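Long-range contacts in periplasmic binding protein (PDB 4OVK), which probably captures a solute in the periplasm and delivers it to an ABC transporter for uptake: residues K180-Q185 / E208-D213; L100-V105 / L121-V126. One frame throughout, in Å; residues are numbered along the deposited sequence.

Contact 1 of 2, residues K180-Q185 / E208-D213; sequences KVLYLQ and ENAAKD
Lys180 sends its side chain out with CG anti to the backbone N (chi1 -170°) and the chain extended as far as CD, which lays the methylenes along Ala210 of segment 208-213; CG lies 3.6 Å from Ala210 CB and equally close to its CA. Past CD the chain bends at chi3 (-62°) and takes NZ to the carbonyl oxygen of Trp229, which holds it by a hydrogen bond. Lys180 NZ lies 4.7 Å from Glu208 OE2, not in contact, though the opposite charges probably attract. Glu208 OE2 instead meets Lys212 NZ of its own segment in a salt bridge whose hydrogen bond is weak.

Two backbone bonds tie the strands. Val181 N donates to Glu208 O at 2.8 Å, almost in line with the carbonyl. Ala210 N answers to Val181 O at 3.0 Å, but from above the carbonyl plane. A water donates to the same Val181 O, so that this oxygen takes two hydrogens, and it donates as well to Asn209 OD1, linking the asparagine amide to the backbone of Val181. The other end of that amide, ND2, is held by Gln199 O.

On the side of the sheet where Lys180 lies, Leu182 CD1 rests 4.2 Å from Ala210 CB and also touches the methyl of Ala211, and Trp229 of helix 223-229 packs on all three residues. Val181 and Asn209 point to the other side, against Ile202 of helix 197-204.

Asn209 to Lys212 form a type I turn, closed by Lys212 N donating to Asn209 O. This short parallel pairing forms the edge of a four-stranded parallel sheet with helices on both faces, an alpha/beta design characteristic of periplasmic binding protein lobes.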
loop_
_atom_site.group_PDB
_atom_site.type_symbol
_atom_site.label_atom_id
_atom_site.label_comp_id
_atom_site.label_asym_id
_atom_site.label_seq_id
_atom_site.Cartn_x
_atom_site.Cartn_y
_atom_site.Cartn_z
ATOM N N LYS A 180 -4.326 20.185 11.420
ATOM C CA LYS A 180 -5.238 19.887 10.322
ATOM C C LYS A 180 -4.452 19.402 9.105
ATOM O O LYS A 180 -3.553 20.092 8.622
ATOM C CB LYS A 180 -6.062 21.117 9.966
ATOM C CG LYS A 180 -7.203 20.820 9.006
ATOM C CD LYS A 180 -8.024 22.060 8.680
ATOM C CE LYS A 180 -8.700 22.647 9.907
ATOM N NZ LYS A 180 -9.748 23.616 9.498
ATOM N N VAL A 181 -4.811 18.216 8.616
ATOM C CA VAL A 181 -4.043 17.523 7.577
ATOM C C VAL A 181 -4.911 17.280 6.356
ATOM O O VAL A 181 -6.046 16.784 6.484
ATOM C CB VAL A 181 -3.501 16.156 8.065
ATOM C CG1 VAL A 181 -2.606 15.524 7.008
ATOM C CG2 VAL A 181 -2.761 16.293 9.397
ATOM N N LEU A 182 -4.365 17.630 5.188
ATOM C CA LEU A 182 -5.002 17.405 3.888
ATOM C C LEU A 182 -4.176 16.366 3.128
ATOM O O LEU A 182 -2.952 16.510 2.999
ATOM C CB LEU A 182 -5.023 18.697 3.077
ATOM C CG LEU A 182 -5.716 18.596 1.713
ATOM C CD1 LEU A 182 -7.207 18.355 1.900
ATOM C CD2 LEU A 182 -5.465 19.853 0.901
ATOM N N TYR A 183 -4.836 15.319 2.632
ATOM C CA TYR A 183 -4.175 14.333 1.788
ATOM C C TYR A 183 -4.589 14.637 0.344
ATOM O O TYR A 183 -5.720 14.376 -0.059
ATOM C CB TYR A 183 -4.559 12.914 2.224
ATOM C CG TYR A 183 -3.483 11.846 2.006
ATOM C CD1 TYR A 183 -3.038 11.525 0.737
ATOM C CD2 TYR A 183 -2.921 11.162 3.080
ATOM C CE1 TYR A 183 -2.073 10.539 0.537
ATOM C CE2 TYR A 183 -1.945 10.194 2.897
ATOM C CZ TYR A 183 -1.532 9.877 1.622
ATOM O OH TYR A 183 -0.581 8.895 1.437
ATOM N N LEU A 184 -3.676 15.262 -0.395
ATOM C CA LEU A 184 -3.922 15.712 -1.759
ATOM C C LEU A 184 -3.462 14.639 -2.745
ATOM O O LEU A 184 -2.303 14.221 -2.714
ATOM C CB LEU A 184 -3.190 17.055 -2.000
ATOM C CG LEU A 184 -3.311 17.724 -3.379
ATOM C CD1 LEU A 184 -4.746 18.129 -3.710
ATOM C CD2 LEU A 184 -2.395 18.948 -3.447
ATOM N N GLN A 185 -4.375 14.172 -3.604
ATOM C CA GLN A 185 -4.036 13.098 -4.542
ATOM C C GLN A 185 -3.178 13.558 -5.714
ATOM O O GLN A 185 -2.250 12.845 -6.133
ATOM C CB GLN A 185 -5.284 12.424 -5.120
ATOM C CG GLN A 185 -4.965 11.037 -5.690
ATOM C CD GLN A 185 -6.152 10.328 -6.325
ATOM O OE1 GLN A 185 -6.184 9.099 -6.402
ATOM N NE2 GLN A 185 -7.120 11.093 -6.800
ATOM N N GLU A 208 -6.272 16.144 12.568
ATOM C CA GLU A 208 -7.650 16.426 12.195
ATOM C C GLU A 208 -7.696 16.394 10.681
ATOM O O GLU A 208 -6.830 16.957 10.021
ATOM C CB GLU A 208 -8.110 17.793 12.715
ATOM C CG GLU A 208 -9.483 18.217 12.200
ATOM C CD GLU A 208 -9.969 19.550 12.745
ATOM O OE1 GLU A 208 -9.290 20.147 13.616
ATOM O OE2 GLU A 208 -11.047 20.008 12.290
ATOM N N ASN A 209 -8.711 15.741 10.130
ATOM C CA ASN A 209 -8.916 15.728 8.691
ATOM C C ASN A 209 -9.493 17.038 8.167
ATOM O O ASN A 209 -10.645 17.378 8.455
ATOM C CB ASN A 209 -9.839 14.580 8.332
ATOM C CG ASN A 209 -9.131 13.261 8.390
ATOM O OD1 ASN A 209 -8.208 13.025 7.613
ATOM N ND2 ASN A 209 -9.530 12.401 9.324
ATOM N N ALA A 210 -8.698 17.760 7.379
ATOM C CA ALA A 210 -9.175 18.971 6.702
ATOM C C ALA A 210 -10.439 18.702 5.885
ATOM O O ALA A 210 -11.342 19.533 5.861
ATOM C CB ALA A 210 -8.088 19.554 5.802
ATOM N N ALA A 211 -10.493 17.536 5.231
ATOM C CA ALA A 211 -11.621 17.151 4.362
ATOM C C ALA A 211 -12.636 16.225 5.056
ATOM O O ALA A 211 -13.325 15.439 4.403
ATOM C CB ALA A 211 -11.083 16.492 3.105
ATOM N N LYS A 212 -12.718 16.346 6.376
ATOM C CA LYS A 212 -13.629 15.587 7.236
ATOM C C LYS A 212 -15.079 15.533 6.738
ATOM O O LYS A 212 -15.752 14.500 6.863
ATOM C CB LYS A 212 -13.558 16.219 8.635
ATOM C CG LYS A 212 -14.698 15.949 9.596
ATOM C CD LYS A 212 -14.506 16.785 10.855
ATOM C CE LYS A 212 -14.932 18.228 10.629
ATOM N NZ LYS A 212 -14.072 19.172 11.379
ATOM N N ASP A 213 -15.557 16.640 6.175
ATOM C CA ASP A 213 -16.947 16.722 5.725
ATOM C C ASP A 213 -17.112 16.489 4.221
ATOM O O ASP A 213 -18.185 16.712 3.688
ATOM C CB ASP A 213 -17.550 18.064 6.150
ATOM C CG ASP A 213 -17.579 18.234 7.667
ATOM O OD1 ASP A 213 -17.932 17.263 8.374
ATOM O OD2 ASP A 213 -17.248 19.335 8.156
HETATM O O HOH W 1 -8.250 15.096 5.534
#

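Contact 2 of 2, residues L100-V105 / L121-V126; sequences LKPDVV and LGIPAV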
loop_
_atom_site.group_PDB
_atom_site.type_symbol
_atom_site.label_atom_id
_atom_site.label_comp_id
_atom_site.label_asym_id
_atom_site.label_seq_id
_atom_site.Cartn_x
_atom_site.Cartn_y
_atom_site.Cartn_z
ATOM N N LEU A 100 -0.138 -20.492 -19.413
ATOM C CA LEU A 100 0.775 -20.216 -18.284
ATOM C C LEU A 100 0.835 -21.341 -17.236
ATOM O O LEU A 100 1.833 -21.497 -16.545
ATOM C CB LEU A 100 0.356 -18.933 -17.541
ATOM C CG LEU A 100 0.981 -17.589 -17.852
ATOM C CD1 LEU A 100 0.413 -16.563 -16.887
ATOM C CD2 LEU A 100 2.498 -17.662 -17.737
ATOM N N LYS A 101 -0.254 -22.080 -17.085
ATOM C CA LYS A 101 -0.345 -23.186 -16.149
ATOM C C LYS A 101 0.104 -22.819 -14.741
ATOM O O LYS A 101 1.021 -23.437 -14.191
ATOM C CB LYS A 101 0.419 -24.409 -16.681
ATOM C CG LYS A 101 -0.173 -24.925 -17.975
ATOM C CD LYS A 101 0.221 -26.361 -18.283
ATOM C CE LYS A 101 -0.591 -26.899 -19.449
ATOM N NZ LYS A 101 -0.240 -26.207 -20.717
ATOM N N PRO A 102 -0.513 -21.774 -14.163
ATOM C CA PRO A 102 -0.239 -21.564 -12.756
ATOM C C PRO A 102 -0.875 -22.691 -11.921
ATOM O O PRO A 102 -1.870 -23.304 -12.335
ATOM C CB PRO A 102 -0.908 -20.215 -12.472
ATOM C CG PRO A 102 -2.038 -20.152 -13.444
ATOM C CD PRO A 102 -1.624 -20.934 -14.651
ATOM N N ASP A 103 -0.293 -22.946 -10.762
ATOM C CA ASP A 103 -0.849 -23.860 -9.786
ATOM C C ASP A 103 -1.981 -23.218 -9.003
ATOM O O ASP A 103 -2.787 -23.926 -8.420
ATOM C CB ASP A 103 0.226 -24.321 -8.814
ATOM C CG ASP A 103 1.353 -25.023 -9.505
ATOM O OD1 ASP A 103 1.093 -25.833 -10.421
ATOM O OD2 ASP A 103 2.503 -24.771 -9.138
ATOM N N VAL A 104 -2.020 -21.883 -8.956
ATOM C CA VAL A 104 -3.112 -21.172 -8.295
ATOM C C VAL A 104 -3.111 -19.735 -8.817
ATOM O O VAL A 104 -2.060 -19.196 -9.178
ATOM C CB VAL A 104 -3.011 -21.230 -6.740
ATOM C CG1 VAL A 104 -1.773 -20.524 -6.239
ATOM C CG2 VAL A 104 -4.261 -20.669 -6.057
ATOM N N VAL A 105 -4.312 -19.172 -8.897
ATOM C CA VAL A 105 -4.520 -17.784 -9.255
ATOM C C VAL A 105 -5.224 -17.083 -8.102
ATOM O O VAL A 105 -6.227 -17.568 -7.572
ATOM C CB VAL A 105 -5.383 -17.659 -10.534
ATOM C CG1 VAL A 105 -5.497 -16.201 -10.984
ATOM C CG2 VAL A 105 -4.782 -18.512 -11.637
ATOM N N LEU A 121 -11.144 -25.260 -16.117
ATOM C CA LEU A 121 -9.883 -25.395 -16.850
ATOM C C LEU A 121 -8.782 -26.093 -16.046
ATOM O O LEU A 121 -7.654 -26.196 -16.510
ATOM C CB LEU A 121 -9.413 -24.008 -17.308
ATOM C CG LEU A 121 -10.344 -23.341 -18.324
ATOM C CD1 LEU A 121 -9.984 -21.875 -18.504
ATOM C CD2 LEU A 121 -10.292 -24.072 -19.656
ATOM N N GLY A 122 -9.112 -26.562 -14.847
ATOM C CA GLY A 122 -8.164 -27.272 -13.998
ATOM C C GLY A 122 -7.203 -26.351 -13.258
ATOM O O GLY A 122 -6.126 -26.780 -12.849
ATOM N N ILE A 123 -7.592 -25.090 -13.081
ATOM C CA ILE A 123 -6.723 -24.106 -12.451
ATOM C C ILE A 123 -7.344 -23.609 -11.148
ATOM O O ILE A 123 -8.359 -22.897 -11.171
ATOM C CB ILE A 123 -6.451 -22.907 -13.375
ATOM C CG1 ILE A 123 -5.858 -23.377 -14.712
ATOM C CG2 ILE A 123 -5.514 -21.913 -12.687
ATOM C CD1 ILE A 123 -5.848 -22.295 -15.762
ATOM N N PRO A 124 -6.738 -23.977 -10.009
ATOM C CA PRO A 124 -7.266 -23.492 -8.728
ATOM C C PRO A 124 -7.200 -21.980 -8.625
ATOM O O PRO A 124 -6.270 -21.357 -9.149
ATOM C CB PRO A 124 -6.341 -24.143 -7.698
ATOM C CG PRO A 124 -5.838 -25.381 -8.387
ATOM C CD PRO A 124 -5.649 -24.956 -9.813
ATOM N N ALA A 125 -8.184 -21.410 -7.956
ATOM C CA ALA A 125 -8.258 -19.967 -7.737
ATOM C C ALA A 125 -8.735 -19.687 -6.316
ATOM O O ALA A 125 -9.656 -20.348 -5.822
ATOM C CB ALA A 125 -9.196 -19.340 -8.738
ATOM N N VAL A 126 -8.107 -18.704 -5.677
ATOM C CA VAL A 126 -8.484 -18.293 -4.331
ATOM C C VAL A 126 -8.902 -16.848 -4.368
ATOM O O VAL A 126 -8.245 -16.011 -5.008
ATOM C CB VAL A 126 -7.378 -18.520 -3.273
ATOM C CG1 VAL A 126 -7.115 -20.018 -3.085
ATOM C CG2 VAL A 126 -6.096 -17.809 -3.619
HETATM O O HOH W 2 -2.897 -25.803 -12.442
#
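Val105 and Pro124 make the first of two backbone hydrogen bonds: Val105 N gives its hydrogen to Pro124 O at 2.9 Å, tilted somewhat out of the carbonyl plane. Val126 N then donates to Val105 O, also at 2.9 Å and straighter on to its carbonyl. Both polar groups of Val105 thus face the neighbouring strand, in the parallel register that sets it beside Ala125.

CA-H...O contacts fill in around these bonds. Val104 CA approaches Pro124 O at 3.3 Å, giving that oxygen a second neighbour, and Ala125 CA approaches Val105 O at 3.1 Å. Just before the strands begin, the ring of Pro124 lies against Asp103 O, with CD at 3.3 Å.

Apolar contacts divide between the two sides of the sheet. On the side of Val105 and Ala125, chi1 of -56° sets Ile123 CG1 beside the backbone N and leaves CG2 anti to it, aimed at Val105 CG2, 3.6 Å away; Pro102 CG touches the same methyl. Val97 of helix 94-100 and Leu118 of helix 112-120 close over this cluster. On the other side Val104 CG2 meets Val126 CG1 at 4.2 Å and brushes Pro124 CB, with Met27 of strand 24-28 packed on all three residues.

Water links the loops: one molecule donates firmly to Pro102 O and weakly to Gly122 O, just where a Schellman motif ends helix 112-120. The two segments lead into strands 104-108 and 125-128, joined through that helix in a beta-alpha-beta crossover, the repeating unit of a 2-1-3-4 parallel sheet, as in chelatase-like folds.

How the contacts relate
Contact 2 comes first along the chain, closing before contact 1 opens; they lie on opposite sides of the chain's centre, with centres 42 Å apart and nearest atoms about 25 Å apart. Each belongs to its own four-stranded parallel sheet, and both sheets have strand order 2-1-3-4. In this shared topology the positions differ: contact 1 joins edge strand 208-209 to its inner neighbour 180-184, whereas contact 2 joins inner strand 104-108 to the opposite edge, 125-128. Helices 133-147 and 150-170 separate the sheets in sequence, and 150-170 probably joins the lobes, as in relatives with a helical linker. Two such lobes mark periplasmic binding proteins, in which the solute usually binds in the cleft between them.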